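Local coordinates for protein glycerol kinase, putative (PDB 2W40) that probably phosphorylates glycerol with ATP to give sn-glycerol 3-phosphate, as a member of the FGGY kinase family, at residues I347-F352 with S490-A495; Y356-R361 with N393-S398; R365-G370 with E497-Q502. All blocks are in the same frame, centred on the assembly; numbering follows the deposited sequence. Where two conformers were deposited one is given.

Interaction 1 of 3, residues I347-F352 with S490-A495. With EDO (1,2-ethanediol), chain B.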
loop_
_atom_site.group_PDB
_atom_site.type_symbol
_atom_site.label_atom_id
_atom_site.label_comp_id
_atom_site.label_asym_id
_atom_site.label_seq_id
_atom_site.Cartn_x
_atom_site.Cartn_y
_atom_site.Cartn_z
ATOM N N ILE C 347 -5.419 5.068 -6.238
ATOM C CA ILE C 347 -6.111 3.981 -6.849
ATOM C C ILE C 347 -5.489 2.737 -6.335
ATOM O O ILE C 347 -4.250 2.609 -6.262
ATOM C CB ILE C 347 -6.070 4.022 -8.413
ATOM C CG1 ILE C 347 -6.672 5.318 -8.907
ATOM C CG2 ILE C 347 -6.648 2.752 -9.040
ATOM C CD1 ILE C 347 -6.422 5.659 -10.233
ATOM N N PHE C 348 -6.334 1.787 -6.077
ATOM C CA PHE C 348 -5.922 0.444 -5.553
ATOM C C PHE C 348 -6.469 -0.588 -6.520
ATOM O O PHE C 348 -7.683 -0.778 -6.572
ATOM C CB PHE C 348 -6.486 0.230 -4.134
ATOM C CG PHE C 348 -5.816 -0.859 -3.303
ATOM C CD1 PHE C 348 -5.743 -0.709 -1.952
ATOM C CD2 PHE C 348 -5.353 -2.028 -3.825
ATOM C CE1 PHE C 348 -5.221 -1.680 -1.174
ATOM C CE2 PHE C 348 -4.738 -2.967 -3.055
ATOM C CZ PHE C 348 -4.705 -2.805 -1.697
ATOM N N VAL C 349 -5.579 -1.249 -7.261
ATOM C CA VAL C 349 -6.014 -2.274 -8.177
ATOM C C VAL C 349 -5.996 -3.567 -7.367
ATOM O O VAL C 349 -4.928 -4.061 -7.113
ATOM C CB VAL C 349 -5.145 -2.366 -9.462
ATOM C CG1 VAL C 349 -5.590 -3.520 -10.352
ATOM C CG2 VAL C 349 -5.088 -1.038 -10.194
ATOM N N PRO C 350 -7.179 -4.050 -6.880
ATOM C CA PRO C 350 -7.236 -5.129 -5.870
ATOM C C PRO C 350 -7.117 -6.491 -6.639
ATOM O O PRO C 350 -8.149 -7.026 -7.230
ATOM C CB PRO C 350 -8.653 -4.968 -5.231
ATOM C CG PRO C 350 -9.256 -3.723 -5.857
ATOM C CD PRO C 350 -8.529 -3.609 -7.211
ATOM N N ALA C 351 -5.890 -6.913 -6.798
ATOM C CA ALA C 351 -5.518 -8.046 -7.746
ATOM C C ALA C 351 -4.621 -9.019 -6.972
ATOM O O ALA C 351 -3.686 -9.553 -7.506
ATOM C CB ALA C 351 -4.887 -7.599 -9.056
ATOM N N PHE C 352 -4.971 -9.258 -5.714
ATOM C CA PHE C 352 -4.109 -10.094 -4.866
ATOM C C PHE C 352 -3.950 -11.496 -5.458
ATOM O O PHE C 352 -2.880 -12.130 -5.319
ATOM C CB PHE C 352 -4.602 -10.214 -3.468
ATOM C CG PHE C 352 -4.582 -8.969 -2.677
ATOM C CD1 PHE C 352 -3.429 -8.519 -2.097
ATOM C CD2 PHE C 352 -5.765 -8.178 -2.527
ATOM C CE1 PHE C 352 -3.398 -7.379 -1.371
ATOM C CE2 PHE C 352 -5.725 -7.068 -1.835
ATOM C CZ PHE C 352 -4.535 -6.643 -1.273
ATOM N N SER C 490 -11.400 6.650 -16.418
ATOM C CA SER C 490 -10.041 6.853 -17.053
ATOM C C SER C 490 -8.873 6.697 -16.051
ATOM O O SER C 490 -7.805 6.099 -16.371
ATOM C CB SER C 490 -10.021 8.228 -17.761
ATOM O OG SER C 490 -8.651 8.567 -18.025
ATOM N N GLU C 491 -9.020 7.236 -14.846
ATOM C CA GLU C 491 -8.060 7.126 -13.833
ATOM C C GLU C 491 -7.837 5.644 -13.476
ATOM O O GLU C 491 -6.696 5.207 -13.320
ATOM C CB GLU C 491 -8.392 7.894 -12.580
ATOM C CG GLU C 491 -8.288 9.399 -12.855
ATOM C CD GLU C 491 -9.024 10.322 -11.875
ATOM O OE1 GLU C 491 -9.791 9.928 -10.895
ATOM O OE2 GLU C 491 -8.829 11.543 -12.145
ATOM N N TRP C 492 -8.939 4.905 -13.281
ATOM C CA TRP C 492 -8.853 3.495 -13.018
ATOM C C TRP C 492 -8.129 2.740 -14.128
ATOM O O TRP C 492 -7.178 1.940 -13.949
ATOM C CB TRP C 492 -10.250 2.979 -12.888
ATOM C CG TRP C 492 -10.346 1.475 -12.909
ATOM C CD1 TRP C 492 -10.767 0.716 -13.964
ATOM C CD2 TRP C 492 -9.936 0.546 -11.892
ATOM N NE1 TRP C 492 -10.644 -0.604 -13.677
ATOM C CE2 TRP C 492 -10.214 -0.732 -12.387
ATOM C CE3 TRP C 492 -9.490 0.677 -10.594
ATOM C CZ2 TRP C 492 -9.955 -1.902 -11.672
ATOM C CZ3 TRP C 492 -9.255 -0.494 -9.864
ATOM C CH2 TRP C 492 -9.532 -1.745 -10.400
ATOM N N ASN C 493 -8.551 3.071 -15.319
ATOM C CA ASN C 493 -7.997 2.391 -16.536
ATOM C C ASN C 493 -6.496 2.590 -16.674
ATOM O O ASN C 493 -5.768 1.663 -16.978
ATOM C CB ASN C 493 -8.662 2.908 -17.796
ATOM C CG ASN C 493 -10.014 2.340 -18.054
ATOM O OD1 ASN C 493 -10.386 1.290 -17.501
ATOM N ND2 ASN C 493 -10.812 3.067 -18.917
ATOM N N LYS C 494 -6.008 3.763 -16.343
ATOM C CA LYS C 494 -4.563 4.033 -16.442
ATOM C C LYS C 494 -3.812 3.277 -15.360
ATOM O O LYS C 494 -2.747 2.734 -15.598
ATOM C CB LYS C 494 -4.312 5.505 -16.339
ATOM C CG LYS C 494 -4.810 6.226 -17.543
ATOM C CD LYS C 494 -4.313 7.602 -17.670
ATOM C CE LYS C 494 -3.745 8.235 -16.377
ATOM N NZ LYS C 494 -4.793 8.872 -15.450
ATOM N N ALA C 495 -4.366 3.192 -14.138
ATOM C CA ALA C 495 -3.776 2.385 -13.039
ATOM C C ALA C 495 -3.791 0.910 -13.399
ATOM O O ALA C 495 -2.791 0.240 -13.260
ATOM C CB ALA C 495 -4.625 2.600 -11.801
HETATM C C1 EDO B . -11.107 7.367 -8.612
HETATM O O1 EDO B . -12.409 7.369 -7.977
HETATM C C2 EDO B . -10.104 8.115 -7.707
HETATM O O2 EDO B . -10.474 9.522 -7.559
#
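Ile-347 packs hardest against the helix, with both branches in use. Its CG2, anti to the backbone N, presses on CB of Ala-495 at 3.4 Å, tighter than ordinary van der Waals contact, and also meets CE3 of Trp-492 at 3.8 Å. The other branch, extended (chi2 165°), runs out along the helix until CD1 lies 3.1 Å from the carbonyl O of Glu-491. Val-349 fits more loosely: CG2, beside its own backbone N, stays 4.0 Å from CB of Ala-495. Strand 347-349, one half of a two-stranded antiparallel sheet, lies across the C-terminal helix 482-500 at 51°, a strand-on-helix packing with no hydrogen bond between the segments. The indole of Trp-492 meets Pro-350, the centre of an inverse gamma turn, tip to tip: CD of Pro-350 lies at the ring edge, 3.8 Å from CH2, with the carbonyl O of Phe-348 at the same edge. Phe-390 stacks on this indole, and the indole NE1 is hydrogen-bonded to Glu-394 OE2. Glu-491, at the partly exposed margin, touches CD1 of Ile-347 through CB, while its OE1 accepts a weak hydrogen bond (3.4 Å) from O2 of an ethanediol, probably from the crystallisation liquor, also bonded to Glu-386 and Lys-488.

Interaction 2 of 3, residues Y356-R361 with N393-S398. With EDO (1,2-ethanediol), chain D.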
loop_
_atom_site.group_PDB
_atom_site.type_symbol
_atom_site.label_atom_id
_atom_site.label_comp_id
_atom_site.label_asym_id
_atom_site.label_seq_id
_atom_site.Cartn_x
_atom_site.Cartn_y
_atom_site.Cartn_z
ATOM N N TYR C 356 -9.702 -11.460 -12.367
ATOM C CA TYR C 356 -10.654 -12.441 -12.930
ATOM C C TYR C 356 -11.413 -11.757 -14.035
ATOM O O TYR C 356 -10.757 -11.200 -14.979
ATOM C CB TYR C 356 -11.517 -13.009 -11.804
ATOM C CG TYR C 356 -10.718 -13.815 -10.731
ATOM C CD1 TYR C 356 -10.916 -15.088 -10.529
ATOM C CD2 TYR C 356 -9.812 -13.107 -9.852
ATOM C CE1 TYR C 356 -10.103 -15.777 -9.507
ATOM C CE2 TYR C 356 -9.014 -13.712 -8.885
ATOM C CZ TYR C 356 -9.192 -15.119 -8.772
ATOM O OH TYR C 356 -8.595 -15.944 -7.876
ATOM N N ALA C 357 -12.771 -11.773 -13.975
ATOM C CA ALA C 357 -13.483 -11.242 -15.124
ATOM C C ALA C 357 -13.364 -9.694 -15.174
ATOM O O ALA C 357 -13.450 -9.043 -14.135
ATOM C CB ALA C 357 -14.966 -11.723 -15.161
ATOM N N PRO C 358 -13.329 -9.117 -16.389
ATOM C CA PRO C 358 -13.310 -9.776 -17.743
ATOM C C PRO C 358 -11.923 -9.922 -18.363
ATOM O O PRO C 358 -11.802 -10.498 -19.466
ATOM C CB PRO C 358 -14.117 -8.818 -18.608
ATOM C CG PRO C 358 -13.869 -7.471 -18.076
ATOM C CD PRO C 358 -13.587 -7.661 -16.569
ATOM N N ARG C 359 -10.891 -9.399 -17.685
ATOM C CA ARG C 359 -9.518 -9.372 -18.282
ATOM C C ARG C 359 -8.731 -10.673 -18.156
ATOM O O ARG C 359 -7.851 -10.950 -18.979
ATOM C CB ARG C 359 -8.711 -8.203 -17.726
ATOM C CG ARG C 359 -9.417 -6.832 -17.858
ATOM C CD ARG C 359 -8.468 -5.731 -17.501
ATOM N NE ARG C 359 -9.083 -4.386 -17.481
ATOM C CZ ARG C 359 -8.561 -3.281 -17.945
ATOM N NH1 ARG C 359 -7.417 -3.334 -18.631
ATOM N NH2 ARG C 359 -9.167 -2.133 -17.740
ATOM N N TRP C 360 -8.994 -11.402 -17.074
ATOM C CA TRP C 360 -8.383 -12.718 -16.870
ATOM C C TRP C 360 -6.832 -12.613 -17.011
ATOM O O TRP C 360 -6.207 -13.226 -17.886
ATOM C CB TRP C 360 -8.958 -13.761 -17.813
ATOM C CG TRP C 360 -10.407 -14.020 -17.428
ATOM C CD1 TRP C 360 -11.561 -13.556 -18.112
ATOM C CD2 TRP C 360 -10.909 -14.717 -16.263
ATOM N NE1 TRP C 360 -12.680 -13.956 -17.453
ATOM C CE2 TRP C 360 -12.328 -14.581 -16.278
ATOM C CE3 TRP C 360 -10.313 -15.367 -15.175
ATOM C CZ2 TRP C 360 -13.123 -15.147 -15.309
ATOM C CZ3 TRP C 360 -11.103 -15.907 -14.211
ATOM C CH2 TRP C 360 -12.497 -15.795 -14.279
ATOM N N ARG C 361 -6.236 -11.882 -16.074
ATOM C CA ARG C 361 -4.788 -11.703 -16.047
ATOM C C ARG C 361 -4.270 -12.244 -14.731
ATOM O O ARG C 361 -4.252 -11.565 -13.722
ATOM C CB ARG C 361 -4.518 -10.209 -16.229
ATOM C CG ARG C 361 -4.754 -9.760 -17.607
ATOM C CD ARG C 361 -3.720 -10.311 -18.651
ATOM N NE ARG C 361 -2.356 -9.842 -18.352
ATOM C CZ ARG C 361 -1.789 -8.748 -18.893
ATOM N NH1 ARG C 361 -2.420 -7.966 -19.761
ATOM N NH2 ARG C 361 -0.578 -8.411 -18.490
ATOM N N ASN C 393 -17.988 -2.511 -13.002
ATOM C CA ASN C 393 -18.343 -1.757 -14.199
ATOM C C ASN C 393 -17.835 -2.415 -15.475
ATOM O O ASN C 393 -18.535 -2.505 -16.482
ATOM C CB ASN C 393 -17.773 -0.368 -14.084
ATOM C CG ASN C 393 -18.127 0.479 -15.281
ATOM O OD1 ASN C 393 -19.294 0.524 -15.706
ATOM N ND2 ASN C 393 -17.123 1.249 -15.795
ATOM N N GLU C 394 -16.602 -2.918 -15.385
ATOM C CA GLU C 394 -16.067 -3.683 -16.520
ATOM C C GLU C 394 -16.897 -4.951 -16.891
ATOM O O GLU C 394 -17.156 -5.255 -18.068
ATOM C CB GLU C 394 -14.582 -4.056 -16.317
ATOM C CG GLU C 394 -13.727 -2.843 -16.174
ATOM C CD GLU C 394 -12.218 -3.117 -16.257
ATOM O OE1 GLU C 394 -11.782 -4.273 -16.516
ATOM O OE2 GLU C 394 -11.433 -2.110 -16.072
ATOM N N ILE C 395 -17.301 -5.672 -15.883
ATOM C CA ILE C 395 -18.211 -6.786 -15.978
ATOM C C ILE C 395 -19.527 -6.375 -16.611
ATOM O O ILE C 395 -20.013 -7.070 -17.522
ATOM C CB ILE C 395 -18.395 -7.512 -14.622
ATOM C CG1 ILE C 395 -17.109 -8.307 -14.285
ATOM C CG2 ILE C 395 -19.595 -8.471 -14.612
ATOM C CD1 ILE C 395 -17.019 -8.817 -12.820
ATOM N N VAL C 396 -20.107 -5.264 -16.154
ATOM C CA VAL C 396 -21.411 -4.816 -16.695
ATOM C C VAL C 396 -21.276 -4.467 -18.178
ATOM O O VAL C 396 -22.130 -4.765 -19.022
ATOM C CB VAL C 396 -21.992 -3.675 -15.894
ATOM C CG1 VAL C 396 -23.266 -3.057 -16.675
ATOM C CG2 VAL C 396 -22.305 -4.218 -14.437
ATOM N N ASP C 397 -20.143 -3.859 -18.525
ATOM C CA ASP C 397 -19.907 -3.541 -19.918
ATOM C C ASP C 397 -19.827 -4.819 -20.777
ATOM O O ASP C 397 -20.381 -4.857 -21.910
ATOM C CB ASP C 397 -18.665 -2.679 -20.088
ATOM C CG ASP C 397 -18.862 -1.228 -19.629
ATOM O OD1 ASP C 397 -20.023 -0.726 -19.531
ATOM O OD2 ASP C 397 -17.831 -0.597 -19.337
ATOM N N SER C 398 -19.151 -5.871 -20.278
ATOM C CA SER C 398 -19.110 -7.101 -21.012
ATOM C C SER C 398 -20.543 -7.695 -21.160
ATOM O O SER C 398 -20.898 -8.237 -22.185
ATOM C CB SER C 398 -18.145 -8.097 -20.305
ATOM O OG SER C 398 -16.814 -7.665 -20.389
HETATM C C1 EDO D . -14.577 -3.003 -20.053
HETATM O O1 EDO D . -15.377 -1.771 -19.834
HETATM C C2 EDO D . -15.250 -4.381 -19.845
HETATM O O2 EDO D . -15.558 -5.315 -20.922
#
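The loop between strands 347-349 and 366-371 carries a cis-proline turn that lies against the long helix 377-403 of the C-terminal FGGY domain. Pro-358, preceded by the cis peptide, turns its ring to the helix: CD sits 3.7 Å from CB of Glu-394, and CB touches OG of Ser-398 at 3.4 Å. Beside it, CG1 of Ile-395 lies 3.7 Å from the carbonyl O of Ala-357. The polar half is a side-on salt bridge. Arg-359, extended from CG to NE, crosses the Glu-394 side chain at about a right angle and donates two nearly straight hydrogen bonds, NE to OE1 (2.9 Å) and NH2 to OE2 (2.8 Å). OE1 accepts through its syn lone pair, whereas OE2 is met from above the carboxylate plane, the two flat groups being 35° apart. An ethanediol, probably from the crystallisation liquor, bridges Asp-397 OD2 and Ser-398 OG on the next turn. Because OE2 is also hydrogen-bonded to NE1 of Trp-492, three N-H groups hold the carboxylate and fix its rotation. Such donors, one pair carrying positive charge, would be expected to keep Glu-394 ionised and the guanidinium fixed in orientation.

Interaction 3 of 3, residues R365-G370 with E497-Q502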
loop_
_atom_site.group_PDB
_atom_site.type_symbol
_atom_site.label_atom_id
_atom_site.label_comp_id
_atom_site.label_asym_id
_atom_site.label_seq_id
_atom_site.Cartn_x
_atom_site.Cartn_y
_atom_site.Cartn_z
ATOM N N ARG C 365 -0.906 -8.332 -9.979
ATOM C CA ARG C 365 -0.779 -8.377 -8.518
ATOM C C ARG C 365 -1.398 -7.117 -7.960
ATOM O O ARG C 365 -1.592 -6.109 -8.691
ATOM C CB ARG C 365 0.699 -8.471 -8.164
ATOM C CG ARG C 365 1.430 -9.691 -8.698
ATOM C CD ARG C 365 0.945 -10.900 -8.076
ATOM N NE ARG C 365 1.754 -12.031 -8.543
ATOM C CZ ARG C 365 1.429 -12.849 -9.535
ATOM N NH1 ARG C 365 0.269 -12.749 -10.098
ATOM N NH2 ARG C 365 2.243 -13.846 -9.886
ATOM N N ALA C 366 -1.703 -7.099 -6.675
ATOM C CA ALA C 366 -2.364 -5.944 -6.070
ATOM C C ALA C 366 -1.362 -4.809 -6.008
ATOM O O ALA C 366 -0.184 -4.983 -5.669
ATOM C CB ALA C 366 -2.926 -6.281 -4.676
ATOM N N SER C 367 -1.821 -3.619 -6.444
ATOM C CA SER C 367 -0.973 -2.438 -6.660
ATOM C C SER C 367 -1.696 -1.208 -6.116
ATOM O O SER C 367 -2.891 -1.078 -6.243
ATOM C CB SER C 367 -0.788 -2.240 -8.147
ATOM O OG SER C 367 -0.285 -3.474 -8.676
ATOM N N ILE C 368 -0.959 -0.307 -5.470
ATOM C CA ILE C 368 -1.480 0.984 -4.952
ATOM C C ILE C 368 -0.722 2.117 -5.586
ATOM O O ILE C 368 0.523 2.065 -5.643
ATOM C CB ILE C 368 -1.379 1.098 -3.395
ATOM C CG1 ILE C 368 -2.025 -0.072 -2.704
ATOM C CG2 ILE C 368 -2.095 2.381 -2.891
ATOM C CD1 ILE C 368 -1.912 -0.166 -1.205
ATOM N N TYR C 369 -1.454 3.095 -6.134
ATOM C CA TYR C 369 -0.873 4.233 -6.801
ATOM C C TYR C 369 -1.342 5.539 -6.204
ATOM O O TYR C 369 -2.421 5.621 -5.630
ATOM C CB TYR C 369 -1.314 4.255 -8.275
ATOM C CG TYR C 369 -0.968 3.019 -9.010
ATOM C CD1 TYR C 369 0.289 2.894 -9.587
ATOM C CD2 TYR C 369 -1.860 1.940 -9.142
ATOM C CE1 TYR C 369 0.665 1.731 -10.284
ATOM C CE2 TYR C 369 -1.472 0.794 -9.923
ATOM C CZ TYR C 369 -0.213 0.692 -10.393
ATOM O OH TYR C 369 0.157 -0.422 -11.099
ATOM N N GLY C 370 -0.525 6.583 -6.370
ATOM C CA GLY C 370 -0.996 7.931 -6.130
ATOM C C GLY C 370 -0.837 8.495 -4.768
ATOM O O GLY C 370 -1.354 9.605 -4.493
ATOM N N GLU C 497 -3.659 -0.280 -16.477
ATOM C CA GLU C 497 -2.609 -0.371 -17.550
ATOM C C GLU C 497 -1.242 -0.426 -16.914
ATOM O O GLU C 497 -0.352 -1.190 -17.379
ATOM C CB GLU C 497 -2.752 0.805 -18.521
ATOM C CG GLU C 497 -1.905 0.677 -19.713
ATOM C CD GLU C 497 -2.219 1.753 -20.767
ATOM O OE1 GLU C 497 -3.133 2.615 -20.508
ATOM O OE2 GLU C 497 -1.508 1.708 -21.822
ATOM N N ARG C 498 -0.957 0.459 -15.942
ATOM C CA ARG C 498 0.342 0.488 -15.207
ATOM C C ARG C 498 0.584 -0.887 -14.602
ATOM O O ARG C 498 1.729 -1.390 -14.584
ATOM C CB ARG C 498 0.438 1.530 -14.067
ATOM C CG ARG C 498 0.445 2.908 -14.470
ATOM C CD ARG C 498 0.621 3.790 -13.284
ATOM N NE ARG C 498 0.157 5.093 -13.709
ATOM C CZ ARG C 498 0.826 5.844 -14.603
ATOM N NH1 ARG C 498 2.091 5.587 -14.927
ATOM N NH2 ARG C 498 0.289 6.986 -15.028
ATOM N N THR C 499 -0.449 -1.487 -14.056
ATOM C CA THR C 499 -0.331 -2.771 -13.351
ATOM C C THR C 499 -0.027 -3.969 -14.325
ATOM O O THR C 499 0.580 -4.974 -13.973
ATOM C CB THR C 499 -1.657 -3.033 -12.605
ATOM O OG1 THR C 499 -1.881 -1.926 -11.728
ATOM C CG2 THR C 499 -1.620 -4.403 -11.825
ATOM N N LEU C 500 -0.508 -3.851 -15.544
ATOM C CA LEU C 500 -0.511 -4.955 -16.563
ATOM C C LEU C 500 0.583 -4.804 -17.619
ATOM O O LEU C 500 0.868 -5.780 -18.324
ATOM C CB LEU C 500 -1.893 -5.028 -17.227
ATOM C CG LEU C 500 -3.102 -5.448 -16.362
ATOM C CD1 LEU C 500 -4.344 -5.524 -17.223
ATOM C CD2 LEU C 500 -2.886 -6.784 -15.663
ATOM N N ILE C 501 1.098 -3.609 -17.834
ATOM C CA ILE C 501 2.052 -3.379 -18.932
ATOM C C ILE C 501 3.267 -4.318 -18.802
ATOM O O ILE C 501 3.777 -4.607 -17.715
ATOM C CB ILE C 501 2.417 -1.850 -19.098
ATOM C CG1 ILE C 501 3.137 -1.584 -20.425
ATOM C CG2 ILE C 501 3.194 -1.423 -17.938
ATOM C CD1 ILE C 501 3.168 -0.138 -20.804
ATOM N N GLN C 502 3.652 -4.875 -19.942
ATOM C CA GLN C 502 4.766 -5.796 -20.033
ATOM C C GLN C 502 6.028 -5.000 -20.322
ATOM O O GLN C 502 6.082 -4.221 -21.288
ATOM C CB GLN C 502 4.482 -6.855 -21.137
ATOM C CG GLN C 502 3.403 -7.859 -20.789
ATOM C CD GLN C 502 3.640 -8.461 -19.448
ATOM O OE1 GLN C 502 3.148 -7.944 -18.405
ATOM N NE2 GLN C 502 4.459 -9.517 -19.419
HETATM O O HOH W 1 0.885 -6.480 -11.551
#
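Arg-498, in the last turn of the C-terminal helix, is the first residue of 497-502 to reach the strand. Its chain, extended from CG to NE, passes obliquely by the ring of Tyr-369, with CD 3.6 Å from CE1 and CB at the same distance from the phenol OH. The guanidinium continues beyond the ring, its plane turned 55° from it, and NH1 is hydrogen-bonded to the carbonyl O of Ile-501 of the second subunit. Thr-499 carries the centre of the contact. Its OG1, beside the backbone N (chi1 -57°), lies at the edge of the Tyr-369 ring and accepts a short hydrogen bond from the phenol OH, 2.6 Å long. That same OG1 is bonded to the carbonyl O of Ala-495 one turn back, so the tyrosine hydroxyl enters a chain of bonds ending on the helix backbone. The methyl CG2, anti to the backbone N, rests 3.5 Å from OG of Ser-367 and 3.6 Å from the carbonyl O of Arg-365. One water donates to the carbonyl O of Thr-499 and accepts from Arg-365 N. Helix 482-500 thus packs on strand 366-371, which is paired with strand 347-349 and, through Ala-366 and Ile-368, with an antiparallel strand of the second subunit, so that the sheet runs on across the interface.

How the interactions relate
Interactions 1 and 3, with centres 7 Å apart, share helix 482-500 and the two-stranded sheet: Ile-347 O to Tyr-369 N (2.8 Å) and Val-349 N to Ser-367 O (2.9 Å) probably bond the neighbouring strands 347-349 and 366-371. Interaction 2 lies 13 Å from interaction 1 and 16 Å from interaction 3, centre to centre. It meets the first through Trp-492 NE1 and Glu-394 OE2 (2.9 Å), the third through Arg-361 NH2 and Leu-500 O (3.0 Å). The second subunit touches interactions 1 and 3. The side chain of Pro-350 is about 10 Å from Gly-315, which binds ADP in another structure of this protein but has none here; that of Ala-357 is about 11 Å from the bound glycerol.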